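Local coordinates for beta-fructofuranosidase, insoluble isoenzyme CWINV1 (Arabidopsis thaliana, PDB 2OXB), which hydrolyses sucrose, 1-kestose and, less readily, neokestose and levan, releasing terminal non-reducing beta-D-fructofuranoside residues, at residues V441-D446 with A493-R498; S445-S450 with K458-A463. The protein carries 1 engineered substitution. All coordinates share one frame; numbering follows the deposited sequence.

Overall arrangement
Both contacts sit in the C-terminal beta-sandwich of this glycoside hydrolase family 32 enzyme, away from the catalytic pocket, which belongs to the N-terminal beta-propeller. Contact 1 runs between the two sheets, strand 439-446 against strand 493-498. Contact 2 stays beside that first strand, pairing its end and the following turn with the segment leading into strand 461-465. Their centres are about 8 Å apart, and both include Ser445 and Asp446. A hydrogen bond of 2.7 Å between Ser497 OG of contact 1 and Gln447 OE1 of contact 2 ties them together. The side chain of Thr459 is about 6 Å, that of Ser497 about 11 Å, from the N-acetylglucosamine attached at Asn295, a glycan and not a substrate.

Contact 1 (V441-D446 with A493-R498); sequences VLMCSD and ACITSR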
loop_
_atom_site.group_PDB
_atom_site.type_symbol
_atom_site.label_atom_id
_atom_site.label_comp_id
_atom_site.label_asym_id
_atom_site.label_seq_id
_atom_site.Cartn_x
_atom_site.Cartn_y
_atom_site.Cartn_z
ATOM N N VAL A 441 -5.211 15.116 15.402
ATOM C CA VAL A 441 -4.230 14.126 15.791
ATOM C C VAL A 441 -3.185 13.946 14.710
ATOM O O VAL A 441 -3.475 13.487 13.609
ATOM C CB VAL A 441 -4.870 12.779 16.047
ATOM C CG1 VAL A 441 -3.824 11.821 16.601
ATOM C CG2 VAL A 441 -6.028 12.942 16.995
ATOM N N LEU A 442 -1.964 14.311 15.056
ATOM C CA LEU A 442 -0.847 14.216 14.154
ATOM C C LEU A 442 -0.033 12.936 14.328
ATOM O O LEU A 442 0.470 12.653 15.418
ATOM C CB LEU A 442 0.083 15.405 14.362
ATOM C CG LEU A 442 1.307 15.333 13.451
ATOM C CD1 LEU A 442 0.849 15.541 12.015
ATOM C CD2 LEU A 442 2.335 16.368 13.851
ATOM N N MET A 443 0.106 12.162 13.262
ATOM C CA MET A 443 0.921 10.961 13.343
ATOM C C MET A 443 2.178 11.265 12.518
ATOM O O MET A 443 2.083 11.575 11.322
ATOM C CB MET A 443 0.178 9.731 12.778
ATOM C CG MET A 443 0.596 8.394 13.426
ATOM S SD MET A 443 -0.044 6.861 12.628
ATOM C CE MET A 443 1.513 6.151 11.876
ATOM N N CYS A 444 3.341 11.219 13.170
ATOM C CA CYS A 444 4.623 11.464 12.503
ATOM C C CYS A 444 5.491 10.219 12.538
ATOM O O CYS A 444 5.433 9.437 13.484
ATOM C CB CYS A 444 5.414 12.572 13.190
ATOM S SG CYS A 444 4.729 14.258 13.109
ATOM N N SER A 445 6.307 10.053 11.503
ATOM C CA SER A 445 7.234 8.920 11.396
ATOM C C SER A 445 8.581 9.507 11.011
ATOM O O SER A 445 8.907 9.603 9.832
ATOM C CB SER A 445 6.781 7.939 10.312
ATOM O OG SER A 445 7.567 6.771 10.350
ATOM N N ASP A 446 9.344 9.921 12.017
ATOM C CA ASP A 446 10.652 10.528 11.799
ATOM C C ASP A 446 11.707 9.538 11.315
ATOM O O ASP A 446 11.846 8.433 11.853
ATOM C CB ASP A 446 11.140 11.182 13.084
ATOM C CG ASP A 446 11.614 12.592 12.862
ATOM O OD1 ASP A 446 10.742 13.500 12.786
ATOM O OD2 ASP A 446 12.850 12.783 12.749
ATOM N N ALA A 493 -4.508 5.457 9.940
ATOM C CA ALA A 493 -3.306 6.150 9.495
ATOM C C ALA A 493 -2.188 5.151 9.201
ATOM O O ALA A 493 -1.697 4.459 10.098
ATOM C CB ALA A 493 -2.860 7.146 10.536
ATOM N N CYS A 494 -1.773 5.097 7.940
ATOM C CA CYS A 494 -0.737 4.165 7.531
ATOM C C CYS A 494 0.513 4.819 6.939
ATOM O O CYS A 494 0.541 5.161 5.758
ATOM C CB CYS A 494 -1.342 3.186 6.533
ATOM S SG CYS A 494 -2.971 2.593 7.043
ATOM N N ILE A 495 1.542 4.980 7.775
ATOM C CA ILE A 495 2.827 5.566 7.374
ATOM C C ILE A 495 3.953 4.516 7.441
ATOM O O ILE A 495 4.427 4.157 8.524
ATOM C CB ILE A 495 3.240 6.739 8.288
ATOM C CG1 ILE A 495 2.192 7.849 8.246
ATOM C CG2 ILE A 495 4.594 7.283 7.841
ATOM C CD1 ILE A 495 2.502 9.007 9.174
ATOM N N THR A 496 4.388 4.054 6.272
ATOM C CA THR A 496 5.430 3.039 6.160
ATOM C C THR A 496 6.757 3.665 5.714
ATOM O O THR A 496 6.773 4.700 5.048
ATOM C CB THR A 496 4.981 1.947 5.147
ATOM O OG1 THR A 496 5.684 0.724 5.394
ATOM C CG2 THR A 496 5.249 2.403 3.723
ATOM N N SER A 497 7.868 3.040 6.083
ATOM C CA SER A 497 9.183 3.559 5.713
ATOM C C SER A 497 10.248 2.467 5.577
ATOM O O SER A 497 9.969 1.288 5.785
ATOM C CB SER A 497 9.626 4.603 6.738
ATOM O OG SER A 497 8.919 4.443 7.950
ATOM N N ARG A 498 11.465 2.872 5.222
ATOM C CA ARG A 498 12.577 1.942 5.044
ATOM C C ARG A 498 13.805 2.472 5.782
ATOM O O ARG A 498 14.269 3.584 5.507
ATOM C CB ARG A 498 12.896 1.798 3.558
ATOM C CG ARG A 498 11.659 1.779 2.678
ATOM C CD ARG A 498 10.938 0.452 2.720
ATOM N NE ARG A 498 11.299 -0.380 1.576
ATOM C CZ ARG A 498 12.429 -1.069 1.473
ATOM N NH1 ARG A 498 13.320 -1.043 2.451
ATOM N NH2 ARG A 498 12.671 -1.774 0.377
#
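Met443 reaches from its strand toward Ala493 and Ile495. From CB the chain leaves with CG anti to the backbone N (chi1 -151°), which carries it to the other strand. SD then arrives 3.5 Å from Ala493 CB. A bend at chi3 (110°) turns the terminal CE along the partner strand, to 4.0 Å from Ile495 CB, with Ile495 CG1 close by. Ile495 comes the other way, so the two side chains slide past each other: its CD1 ends 3.4 Å from Met443 O, while CG2 rests 3.4 Å from Ser445 CB. Next along, Ser445 OG and Ser497 OG stand 3.6 Å apart; each is hydrogen-bonded to Gln447 OE1 rather than to the other. The segment axes approach to 8.0 Å at 6°, close for facing sheets of a beta-sandwich and consistent with the small Ala493, Ser445 and Ser497 between them. Ile495 also touches Tyr461 and Ala463 on strand 461-465, next to strand 439-446. An alanine in place of Ile495 would probably leave a gap beside Met443 O and Ser445 CB, where CD1 and CG2 now pack, and take one neighbour, CG1, from the methionine methyl. The sheets are joined here by apolar side chains, with the buried serine hydroxyls at one end satisfied by a single glutamine oxygen.

Contact 2 (S445-S450 with K458-A463); sequences SDQSRS and KTTYGA
Lys458 NZ donates to the backbone oxygen of Gln447 at 2.7 Å, nearly along the C=O axis, although the modelled end of this lysine is doubtful because NZ stands too close to Ser450. The same oxygen accepts Ser450 N, the bond that closes the type I turn Gln447 to Ser450, and NZ is a second donor to it in the model. Thr460 OG1 receives Gln447 N at 3.1 Å in a nearly straight bond (167°); the hydroxyl lies anti to its own carbonyl carbon (chi1 -64°), on the side facing that N-H. From the turn, Ser448 OG reaches back to donate to Asp446 OD2, at the end of the strand, over 2.6 Å. Ser445 and Tyr461 form an antiparallel hydrogen-bonded pair: Ser445 N meets Tyr461 O at 3.1 Å, whereas the return bond from Tyr461 N is weak. Strands 439-446 and 461-465 are consecutive and antiparallel, a beta-hairpin in one sheet of the sandwich, and this contact lies where they part into its long connecting loop. Farther out, with CG anti to its own carbonyl carbon (chi1 -44°), Gln447 lays that atom 3.4 Å from Thr459 O. That carbonyl oxygen also sits over the centre of the Tyr461 ring, 3.6 Å above its plane. The Thr460 side chain crosses that of Asp446 obliquely, its CG2 3.7 Å from Asp446 OD1, and touches Cys395 and Ser396 of helix 391-397. Ser450 OG turns to Thr423 for its hydrogen bond, and Asp446 packs on Ser424 and Tyr426 of strand 423-431.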
loop_
_atom_site.group_PDB
_atom_site.type_symbol
_atom_site.label_atom_id
_atom_site.label_comp_id
_atom_site.label_asym_id
_atom_site.label_seq_id
_atom_site.Cartn_x
_atom_site.Cartn_y
_atom_site.Cartn_z
ATOM N N SER A 445 6.307 10.053 11.503
ATOM C CA SER A 445 7.234 8.920 11.396
ATOM C C SER A 445 8.581 9.507 11.011
ATOM O O SER A 445 8.907 9.603 9.832
ATOM C CB SER A 445 6.781 7.939 10.312
ATOM O OG SER A 445 7.567 6.771 10.350
ATOM N N ASP A 446 9.344 9.921 12.017
ATOM C CA ASP A 446 10.652 10.528 11.799
ATOM C C ASP A 446 11.707 9.538 11.315
ATOM O O ASP A 446 11.846 8.433 11.853
ATOM C CB ASP A 446 11.140 11.182 13.084
ATOM C CG ASP A 446 11.614 12.592 12.862
ATOM O OD1 ASP A 446 10.742 13.500 12.786
ATOM O OD2 ASP A 446 12.850 12.783 12.749
ATOM N N GLN A 447 12.473 9.953 10.313
ATOM C CA GLN A 447 13.506 9.099 9.735
ATOM C C GLN A 447 14.896 9.741 9.749
ATOM O O GLN A 447 15.886 9.106 9.388
ATOM C CB GLN A 447 13.078 8.746 8.315
ATOM C CG GLN A 447 11.593 8.352 8.231
ATOM C CD GLN A 447 11.340 6.905 8.639
ATOM O OE1 GLN A 447 10.226 6.536 9.024
ATOM N NE2 GLN A 447 12.375 6.073 8.536
ATOM N N SER A 448 14.945 11.001 10.183
ATOM C CA SER A 448 16.171 11.802 10.283
ATOM C C SER A 448 17.378 11.106 10.922
ATOM O O SER A 448 18.510 11.334 10.514
ATOM C CB SER A 448 15.864 13.068 11.069
ATOM O OG SER A 448 15.380 12.713 12.347
ATOM N N ARG A 449 17.140 10.287 11.942
ATOM C CA ARG A 449 18.222 9.558 12.606
ATOM C C ARG A 449 18.029 8.038 12.499
ATOM O O ARG A 449 18.629 7.286 13.260
ATOM C CB ARG A 449 18.330 9.953 14.095
ATOM C CG ARG A 449 19.032 11.303 14.395
ATOM C CD ARG A 449 18.088 12.502 14.299
ATOM N NE ARG A 449 18.638 13.587 13.483
ATOM C CZ ARG A 449 19.795 14.204 13.719
ATOM N NH1 ARG A 449 20.542 13.854 14.760
ATOM N NH2 ARG A 449 20.209 15.168 12.906
ATOM N N SER A 450 17.206 7.590 11.552
ATOM C CA SER A 450 16.953 6.162 11.378
ATOM C C SER A 450 18.206 5.310 11.209
ATOM O O SER A 450 18.178 4.109 11.494
ATOM C CB SER A 450 16.018 5.916 10.186
ATOM O OG SER A 450 14.656 6.135 10.536
ATOM N N LYS A 458 16.306 9.503 4.227
ATOM C CA LYS A 458 15.924 9.962 5.572
ATOM C C LYS A 458 14.678 10.851 5.655
ATOM O O LYS A 458 14.358 11.354 6.739
ATOM C CB LYS A 458 17.088 10.728 6.220
ATOM C CG LYS A 458 17.796 9.997 7.346
ATOM C CD LYS A 458 18.489 8.744 6.828
ATOM C CE LYS A 458 19.107 7.960 7.968
ATOM N NZ LYS A 458 18.075 7.643 8.996
ATOM N N THR A 459 13.988 11.049 4.531
ATOM C CA THR A 459 12.807 11.897 4.520
ATOM C C THR A 459 11.718 11.380 5.451
ATOM O O THR A 459 11.304 10.222 5.383
ATOM C CB THR A 459 12.201 12.070 3.081
ATOM O OG1 THR A 459 11.121 11.147 2.878
ATOM C CG2 THR A 459 13.266 11.842 2.015
ATOM N N THR A 460 11.275 12.270 6.331
ATOM C CA THR A 460 10.236 11.979 7.300
ATOM C C THR A 460 8.856 12.137 6.663
ATOM O O THR A 460 8.620 13.063 5.880
ATOM C CB THR A 460 10.349 12.930 8.503
ATOM O OG1 THR A 460 11.587 12.687 9.177
ATOM C CG2 THR A 460 9.188 12.730 9.464
ATOM N N TYR A 461 7.945 11.235 7.023
ATOM C CA TYR A 461 6.582 11.230 6.494
ATOM C C TYR A 461 5.594 11.688 7.556
ATOM O O TYR A 461 5.788 11.413 8.732
ATOM C CB TYR A 461 6.211 9.814 6.050
ATOM C CG TYR A 461 7.240 9.132 5.187
ATOM C CD1 TYR A 461 7.434 9.511 3.864
ATOM C CD2 TYR A 461 8.020 8.094 5.695
ATOM C CE1 TYR A 461 8.382 8.864 3.062
ATOM C CE2 TYR A 461 8.972 7.441 4.901
ATOM C CZ TYR A 461 9.145 7.829 3.589
ATOM O OH TYR A 461 10.068 7.172 2.808
ATOM N N GLY A 462 4.533 12.370 7.136
ATOM C CA GLY A 462 3.532 12.839 8.080
ATOM C C GLY A 462 2.093 12.474 7.722
ATOM O O GLY A 462 1.789 12.186 6.554
ATOM N N ALA A 463 1.213 12.470 8.733
ATOM C CA ALA A 463 -0.219 12.164 8.554
ATOM C C ALA A 463 -1.136 12.597 9.723
ATOM O O ALA A 463 -0.695 12.808 10.853
ATOM C CB ALA A 463 -0.408 10.680 8.276
#